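Local coordinates for mandelate racemase/muconate lactonizing enzyme (Polaromonas sp., PDB 2OG9), which belongs to the enolase superfamily and probably acts as a racemase or related isomerase on a carboxylate substrate, with a capping domain set against a TIM barrel, at residues V18-C23 against L50-E55; G64-K69 against I119-V124. All blocks are in the same frame, centred on the assembly; numbering follows the deposited sequence.

Interaction 1: V18-C23 against L50-E55; sequences VRISSC and LFAEIE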
ATOM      1  N   VAL A  18      45.300   2.113 -24.079  1.00 21.84           N
ATOM      2  CA  VAL A  18      44.487   2.956 -23.211  1.00 20.55           C
ATOM      3  C   VAL A  18      45.397   3.926 -22.478  1.00 21.36           C
ATOM      4  O   VAL A  18      46.445   3.533 -21.971  1.00 20.50           O
ATOM      5  CB  VAL A  18      43.717   2.125 -22.152  1.00 20.69           C
ATOM      6  CG1 VAL A  18      42.904   3.048 -21.266  1.00 23.80           C
ATOM      7  CG2 VAL A  18      42.810   1.112 -22.826  1.00 21.18           C
ATOM      8  N   ARG A  19      45.007   5.197 -22.440  1.00 20.23           N
ATOM      9  CA  ARG A  19      45.786   6.205 -21.733  1.00 22.43           C
ATOM     10  C   ARG A  19      44.893   7.038 -20.826  1.00 21.52           C
ATOM     11  O   ARG A  19      43.849   7.530 -21.249  1.00 21.57           O
ATOM     12  CB  ARG A  19      46.513   7.138 -22.712  1.00 23.96           C
ATOM     13  CG  ARG A  19      47.230   8.293 -22.011  1.00 26.70           C
ATOM     14  CD  ARG A  19      48.221   9.018 -22.925  1.00 32.47           C
ATOM     15  NE  ARG A  19      48.880  10.117 -22.223  1.00 36.34           N
ATOM     16  CZ  ARG A  19      48.310  11.290 -21.965  1.00 39.14           C
ATOM     17  NH1 ARG A  19      47.066  11.523 -22.362  1.00 40.77           N
ATOM     18  NH2 ARG A  19      48.974  12.228 -21.297  1.00 39.68           N
ATOM     19  N   ILE A  20      45.299   7.185 -19.572  1.00 22.83           N
ATOM     20  CA  ILE A  20      44.536   7.984 -18.627  1.00 23.51           C
ATOM     21  C   ILE A  20      45.381   9.153 -18.163  1.00 24.12           C
ATOM     22  O   ILE A  20      46.588   9.020 -17.959  1.00 24.68           O
ATOM     23  CB  ILE A  20      44.102   7.173 -17.402  1.00 25.12           C
ATOM     24  CG1 ILE A  20      45.310   6.448 -16.810  1.00 26.47           C
ATOM     25  CG2 ILE A  20      42.981   6.222 -17.790  1.00 26.31           C
ATOM     26  CD1 ILE A  20      45.022   5.776 -15.501  1.00 31.08           C
ATOM     27  N   SER A  21      44.734  10.298 -17.999  1.00 22.99           N
ATOM     28  CA  SER A  21      45.414  11.513 -17.581  1.00 24.55           C
ATOM     29  C   SER A  21      44.597  12.213 -16.511  1.00 22.66           C
ATOM     30  O   SER A  21      43.376  12.291 -16.619  1.00 23.61           O
ATOM     31  CB  SER A  21      45.560  12.474 -18.770  1.00 23.34           C
ATOM     32  OG  SER A  21      46.016  11.815 -19.935  1.00 29.41           O
ATOM     33  N   SER A  22      45.273  12.723 -15.486  1.00 21.96           N
ATOM     34  CA  SER A  22      44.610  13.465 -14.422  1.00 22.83           C
ATOM     35  C   SER A  22      45.009  14.916 -14.653  1.00 23.50           C
ATOM     36  O   SER A  22      46.133  15.323 -14.360  1.00 22.37           O
ATOM     37  CB  SER A  22      45.078  12.993 -13.046  1.00 23.49           C
ATOM     38  OG  SER A  22      44.318  13.623 -12.022  1.00 20.85           O
ATOM     39  N   CYS A  23      44.071  15.683 -15.192  1.00 24.08           N
ATOM     40  CA  CYS A  23      44.286  17.083 -15.531  1.00 25.06           C
ATOM     41  C   CYS A  23      43.603  18.041 -14.561  1.00 25.58           C
ATOM     42  O   CYS A  23      42.398  17.962 -14.351  1.00 25.34           O
ATOM     43  CB  CYS A  23      43.770  17.309 -16.954  1.00 27.33           C
ATOM     44  SG  CYS A  23      43.812  19.002 -17.532  1.00 28.46           S
ATOM     45  N   LEU A  50      39.537  13.655 -15.182  1.00 21.41           N
ATOM     46  CA  LEU A  50      40.183  12.396 -15.543  1.00 21.49           C
ATOM     47  C   LEU A  50      39.871  12.094 -17.002  1.00 20.84           C
ATOM     48  O   LEU A  50      38.725  11.834 -17.357  1.00 21.97           O
ATOM     49  CB  LEU A  50      39.680  11.238 -14.672  1.00 22.78           C
ATOM     50  CG  LEU A  50      40.132   9.851 -15.150  1.00 23.16           C
ATOM     51  CD1 LEU A  50      41.641   9.743 -15.019  1.00 22.73           C
ATOM     52  CD2 LEU A  50      39.441   8.762 -14.342  1.00 23.32           C
ATOM     53  N   PHE A  51      40.889  12.151 -17.855  1.00 20.42           N
ATOM     54  CA  PHE A  51      40.700  11.860 -19.267  1.00 18.97           C
ATOM     55  C   PHE A  51      41.086  10.416 -19.566  1.00 18.79           C
ATOM     56  O   PHE A  51      42.071   9.903 -19.033  1.00 18.26           O
ATOM     57  CB  PHE A  51      41.562  12.786 -20.133  1.00 20.09           C
ATOM     58  CG  PHE A  51      41.036  14.188 -20.242  1.00 18.45           C
ATOM     59  CD1 PHE A  51      39.852  14.449 -20.928  1.00 18.25           C
ATOM     60  CD2 PHE A  51      41.724  15.250 -19.658  1.00 18.92           C
ATOM     61  CE1 PHE A  51      39.360  15.754 -21.032  1.00 18.81           C
ATOM     62  CE2 PHE A  51      41.239  16.557 -19.754  1.00 17.92           C
ATOM     63  CZ  PHE A  51      40.055  16.806 -20.443  1.00 16.20           C
ATOM     64  N   ALA A  52      40.294   9.765 -20.408  1.00 18.43           N
ATOM     65  CA  ALA A  52      40.571   8.398 -20.820  1.00 17.54           C
ATOM     66  C   ALA A  52      40.578   8.386 -22.338  1.00 18.40           C
ATOM     67  O   ALA A  52      39.662   8.917 -22.982  1.00 17.35           O
ATOM     68  CB  ALA A  52      39.502   7.446 -20.295  1.00 17.26           C
ATOM     69  N   GLU A  53      41.630   7.804 -22.903  1.00 17.73           N
ATOM     70  CA  GLU A  53      41.775   7.685 -24.348  1.00 19.47           C
ATOM     71  C   GLU A  53      41.853   6.197 -24.645  1.00 19.57           C
ATOM     72  O   GLU A  53      42.588   5.458 -23.983  1.00 18.90           O
ATOM     73  CB  GLU A  53      43.052   8.380 -24.822  1.00 22.10           C
ATOM     74  CG  GLU A  53      43.019   9.896 -24.691  1.00 23.68           C
ATOM     75  CD  GLU A  53      44.393  10.521 -24.868  1.00 27.68           C
ATOM     76  OE1 GLU A  53      45.078  10.770 -23.851  1.00 25.62           O
ATOM     77  OE2 GLU A  53      44.794  10.748 -26.028  1.00 29.22           O
ATOM     78  N   ILE A  54      41.079   5.760 -25.629  1.00 19.39           N
ATOM     79  CA  ILE A  54      41.042   4.356 -26.011  1.00 20.10           C
ATOM     80  C   ILE A  54      41.236   4.229 -27.519  1.00 22.25           C
ATOM     81  O   ILE A  54      40.638   4.978 -28.300  1.00 23.07           O
ATOM     82  CB  ILE A  54      39.680   3.713 -25.617  1.00 19.94           C
ATOM     83  CG1 ILE A  54      39.501   3.756 -24.094  1.00 18.21           C
ATOM     84  CG2 ILE A  54      39.614   2.274 -26.103  1.00 20.41           C
ATOM     85  CD1 ILE A  54      38.149   3.217 -23.623  1.00 19.68           C
ATOM     86  N   GLU A  55      42.077   3.283 -27.922  1.00 22.54           N
ATOM     87  CA  GLU A  55      42.348   3.042 -29.335  1.00 23.99           C
ATOM     88  C   GLU A  55      42.311   1.540 -29.594  1.00 24.10           C
ATOM     89  O   GLU A  55      42.640   0.746 -28.715  1.00 22.39           O
ATOM     90  CB  GLU A  55      43.704   3.649 -29.722  1.00 27.33           C
ATOM     91  CG  GLU A  55      43.636   5.162 -29.919  1.00 31.43           C
ATOM     92  CD  GLU A  55      44.990   5.807 -30.187  1.00 34.80           C
ATOM     93  OE1 GLU A  55      45.869   5.151 -30.790  1.00 36.85           O
ATOM     94  OE2 GLU A  55      45.165   6.984 -29.806  1.00 33.59           O
TER
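Strands 18-23 and 50-55 run antiparallel at 163°, their axes 4.6 Å apart, with Arg19-Glu53 and Ser21-Phe51 as hydrogen-bonded pairs and Val18-Ile54, Ile20-Ala52 and Ser22-Leu50 as non-hydrogen-bonded pairs. In the first of these rungs Arg19 N reaches Glu53 O at 2.9 Å and Glu53 N returns to Arg19 O. Between rungs, carbonyl oxygens also take CA-H...O contacts, such as Ile20 CA on Phe51 O at 3.2 Å. The side chains of Arg19 and Glu53 leave the same face side by side, pointing the same way. Arg19 CG is anti to the backbone N (chi1 174°), the extended chain carries NE outward, and a turn about CD-NE brings NH1 to Glu53 OE1 at 2.6 Å in a salt bridge. The oxygen sits at the edge of the guanidinium, in its plane, and is approached nearly along its own C-O axis, although the two planes stand 81° apart. NH2 of the same guanidinium is bridged to Glu378 on strand 375-382, tying three adjacent strands together. These strands belong to the antiparallel sheet of the N-terminal capping domain of the enolase superfamily, joined at one edge by the C-terminal strand. Farther along the strand, Cys23 CB touches the edge of the Phe51 ring at CE2, 3.8 Å away, and Phe344 and Leu367 touch the Phe51 side chain. On the face bearing Ile20 and Ala52, Leu50 CD1 curls back over the partner strand to lie 3.5 Å from Ser21 O and 4.3 Å from Ile20 CB. Phe122 of helix 114-133 covers Val18, Ile20 and Ala52 there.

Interaction 2: G64-K69 against I119-V124; sequences GFSYSK and IGAFDV
Ser66 OG, hydrogen-bonded to Gln76 OE1 of helix 73-83, touches Ala121 CB across the contact at 4.0 Å. The hydroxyl is held between the backbone N and the carbonyl carbon of its residue (chi1 58°), and the same Ala121 CB also meets Phe65 CA, so it sits over this part of the strand. No conventional hydrogen bond crosses this buried contact; Phe65 N comes no closer to Ala121 O than 3.8 Å and has no hydrogen-bonding partner in the model. Ala121 O does take a weak CA-H...O contact from Gly64 CA at 3.4 Å. Lacking a side chain, Gly64 lets the two backbones close in: its CA lies 4.5 Å from that of Val124, while the axes of strand 64-69 and helix 119-124 approach to 5.5 Å in a nearly antiparallel sense (153°). One turn after Ala121, Val124 lays its two methyls along the strand backbone from one side. CG1, anti to the backbone N (chi1 176°), presses on Gly64 CA at 3.6 Å, and CG2 turns to Phe65 O. The Phe65 side chain leaves on the other side, away from the helix, to meet Phe51. Beyond the contact, Tyr67 OH is hydrogen-bonded to Asp288 and Arg291, joining the strand to the barrel part of the chain, and Lys69 N bonds Ser108 OG of a second subunit. Strand 61-69 is an outer strand of the chain's antiparallel sheet, beside 46-56, and helix 114-133 lies over one face of that sheet, packed in turn against helices 73-83 and 95-104.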
ATOM      1  N   GLY A  64      37.013  10.213 -23.424  1.00 17.18           N
ATOM      2  CA  GLY A  64      35.967  10.384 -22.431  1.00 16.47           C
ATOM      3  C   GLY A  64      36.553  11.013 -21.188  1.00 18.10           C
ATOM      4  O   GLY A  64      37.772  11.203 -21.099  1.00 17.83           O
ATOM      5  N   PHE A  65      35.708  11.351 -20.219  1.00 16.83           N
ATOM      6  CA  PHE A  65      36.227  11.946 -18.998  1.00 19.20           C
ATOM      7  C   PHE A  65      35.247  11.885 -17.843  1.00 18.51           C
ATOM      8  O   PHE A  65      34.060  11.645 -18.031  1.00 18.49           O
ATOM      9  CB  PHE A  65      36.639  13.406 -19.254  1.00 22.01           C
ATOM     10  CG  PHE A  65      35.486  14.338 -19.535  1.00 25.14           C
ATOM     11  CD1 PHE A  65      34.836  14.993 -18.493  1.00 28.74           C
ATOM     12  CD2 PHE A  65      35.050  14.555 -20.836  1.00 27.14           C
ATOM     13  CE1 PHE A  65      33.768  15.856 -18.739  1.00 29.52           C
ATOM     14  CE2 PHE A  65      33.981  15.415 -21.097  1.00 30.39           C
ATOM     15  CZ  PHE A  65      33.339  16.068 -20.041  1.00 30.02           C
ATOM     16  N   SER A  66      35.778  12.057 -16.641  1.00 20.20           N
ATOM     17  CA  SER A  66      34.979  12.113 -15.427  1.00 20.74           C
ATOM     18  C   SER A  66      35.643  13.266 -14.688  1.00 20.17           C
ATOM     19  O   SER A  66      36.604  13.852 -15.200  1.00 19.64           O
ATOM     20  CB  SER A  66      35.057  10.803 -14.624  1.00 21.93           C
ATOM     21  OG  SER A  66      36.386  10.476 -14.262  1.00 27.19           O
ATOM     22  N   TYR A  67      35.155  13.614 -13.505  1.00 19.03           N
ATOM     23  CA  TYR A  67      35.740  14.736 -12.793  1.00 21.52           C
ATOM     24  C   TYR A  67      35.445  14.679 -11.305  1.00 22.04           C
ATOM     25  O   TYR A  67      34.623  13.887 -10.847  1.00 20.16           O
ATOM     26  CB  TYR A  67      35.178  16.045 -13.359  1.00 23.06           C
ATOM     27  CG  TYR A  67      33.766  16.335 -12.895  1.00 26.37           C
ATOM     28  CD1 TYR A  67      33.531  17.089 -11.748  1.00 28.19           C
ATOM     29  CD2 TYR A  67      32.669  15.807 -13.568  1.00 28.77           C
ATOM     30  CE1 TYR A  67      32.240  17.310 -11.281  1.00 32.02           C
ATOM     31  CE2 TYR A  67      31.369  16.019 -13.108  1.00 31.21           C
ATOM     32  CZ  TYR A  67      31.164  16.772 -11.962  1.00 32.47           C
ATOM     33  OH  TYR A  67      29.889  16.982 -11.485  1.00 32.87           O
ATOM     34  N   SER A  68      36.129  15.537 -10.560  1.00 21.77           N
ATOM     35  CA  SER A  68      35.934  15.647  -9.126  1.00 23.12           C
ATOM     36  C   SER A  68      36.053  17.113  -8.755  1.00 23.02           C
ATOM     37  O   SER A  68      37.017  17.783  -9.135  1.00 21.23           O
ATOM     38  CB  SER A  68      36.999  14.866  -8.349  1.00 23.81           C
ATOM     39  OG  SER A  68      36.988  13.495  -8.684  1.00 26.44           O
ATOM     40  N   LYS A  69      35.051  17.611  -8.044  1.00 25.11           N
ATOM     41  CA  LYS A  69      35.060  18.980  -7.552  1.00 27.77           C
ATOM     42  C   LYS A  69      35.426  18.744  -6.094  1.00 28.92           C
ATOM     43  O   LYS A  69      34.678  18.102  -5.360  1.00 30.27           O
ATOM     44  CB  LYS A  69      33.672  19.606  -7.688  1.00 29.34           C
ATOM     45  CG  LYS A  69      33.337  20.014  -9.119  1.00 32.12           C
ATOM     46  CD  LYS A  69      31.849  20.284  -9.296  1.00 36.04           C
ATOM     47  CE  LYS A  69      31.591  21.698  -9.791  1.00 37.71           C
ATOM     48  NZ  LYS A  69      30.154  21.942 -10.129  1.00 36.85           N
ATOM     49  N   ILE A 119      35.395   4.368 -14.010  1.00 17.85           N
ATOM     50  CA  ILE A 119      34.861   3.528 -15.076  1.00 17.86           C
ATOM     51  C   ILE A 119      34.159   4.406 -16.121  1.00 17.43           C
ATOM     52  O   ILE A 119      34.266   4.167 -17.325  1.00 17.33           O
ATOM     53  CB  ILE A 119      33.864   2.482 -14.499  1.00 16.33           C
ATOM     54  CG1 ILE A 119      34.629   1.442 -13.672  1.00 16.26           C
ATOM     55  CG2 ILE A 119      33.088   1.806 -15.621  1.00 15.86           C
ATOM     56  CD1 ILE A 119      33.726   0.413 -12.970  1.00 15.32           C
ATOM     57  N   GLY A 120      33.454   5.426 -15.645  1.00 15.93           N
ATOM     58  CA  GLY A 120      32.738   6.332 -16.529  1.00 17.29           C
ATOM     59  C   GLY A 120      33.606   7.035 -17.560  1.00 16.94           C
ATOM     60  O   GLY A 120      33.141   7.315 -18.660  1.00 15.43           O
ATOM     61  N   ALA A 121      34.855   7.334 -17.216  1.00 16.69           N
ATOM     62  CA  ALA A 121      35.742   7.997 -18.170  1.00 16.85           C
ATOM     63  C   ALA A 121      35.948   7.075 -19.366  1.00 17.11           C
ATOM     64  O   ALA A 121      35.947   7.527 -20.520  1.00 15.94           O
ATOM     65  CB  ALA A 121      37.081   8.324 -17.519  1.00 17.78           C
ATOM     66  N   PHE A 122      36.117   5.781 -19.083  1.00 15.41           N
ATOM     67  CA  PHE A 122      36.316   4.783 -20.129  1.00 15.41           C
ATOM     68  C   PHE A 122      35.011   4.596 -20.896  1.00 15.43           C
ATOM     69  O   PHE A 122      35.004   4.506 -22.121  1.00 13.53           O
ATOM     70  CB  PHE A 122      36.735   3.429 -19.524  1.00 16.50           C
ATOM     71  CG  PHE A 122      38.054   3.460 -18.792  1.00 17.11           C
ATOM     72  CD1 PHE A 122      39.227   3.801 -19.457  1.00 16.69           C
ATOM     73  CD2 PHE A 122      38.119   3.153 -17.435  1.00 17.85           C
ATOM     74  CE1 PHE A 122      40.451   3.837 -18.775  1.00 19.03           C
ATOM     75  CE2 PHE A 122      39.338   3.187 -16.743  1.00 18.89           C
ATOM     76  CZ  PHE A 122      40.505   3.531 -17.418  1.00 18.77           C
ATOM     77  N   ASP A 123      33.909   4.533 -20.157  1.00 13.74           N
ATOM     78  CA  ASP A 123      32.588   4.348 -20.745  1.00 16.03           C
ATOM     79  C   ASP A 123      32.281   5.444 -21.765  1.00 16.66           C
ATOM     80  O   ASP A 123      31.806   5.159 -22.864  1.00 15.37           O
ATOM     81  CB  ASP A 123      31.528   4.359 -19.639  1.00 15.64           C
ATOM     82  CG  ASP A 123      30.147   4.006 -20.149  1.00 15.54           C
ATOM     83  OD1 ASP A 123      29.894   2.815 -20.422  1.00 14.73           O
ATOM     84  OD2 ASP A 123      29.307   4.920 -20.270  1.00 13.94           O
ATOM     85  N   VAL A 124      32.556   6.694 -21.409  1.00 14.93           N
ATOM     86  CA  VAL A 124      32.284   7.790 -22.331  1.00 16.25           C
ATOM     87  C   VAL A 124      33.140   7.646 -23.587  1.00 16.58           C
ATOM     88  O   VAL A 124      32.665   7.841 -24.711  1.00 16.75           O
ATOM     89  CB  VAL A 124      32.566   9.158 -21.679  1.00 16.90           C
ATOM     90  CG1 VAL A 124      32.363  10.268 -22.700  1.00 15.10           C
ATOM     91  CG2 VAL A 124      31.626   9.374 -20.499  1.00 18.16           C
TER

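In the fold
Interactions 1 and 2, centres about 9 Å apart, join through the sheet of the capping domain. Strand 46-56 pairs with 15-26 in interaction 1 and, by its other edge, with 61-69 of interaction 2, probably through bonds Leu50 N to Ser66 O (2.9 Å) and Ala52 O to Gly64 N (3.0 Å). On the helix side Ala52 CB packs 3.6 Å from Ala121 O, and the same helix turn meets strands 46-56 and 61-69. Neither contact includes Ala254 or Phe257 of the calcium site. As in relatives, the connection between strands 15-26 and 46-56 probably forms a mobile loop covering the barrel's active site, with interaction 1 at its base.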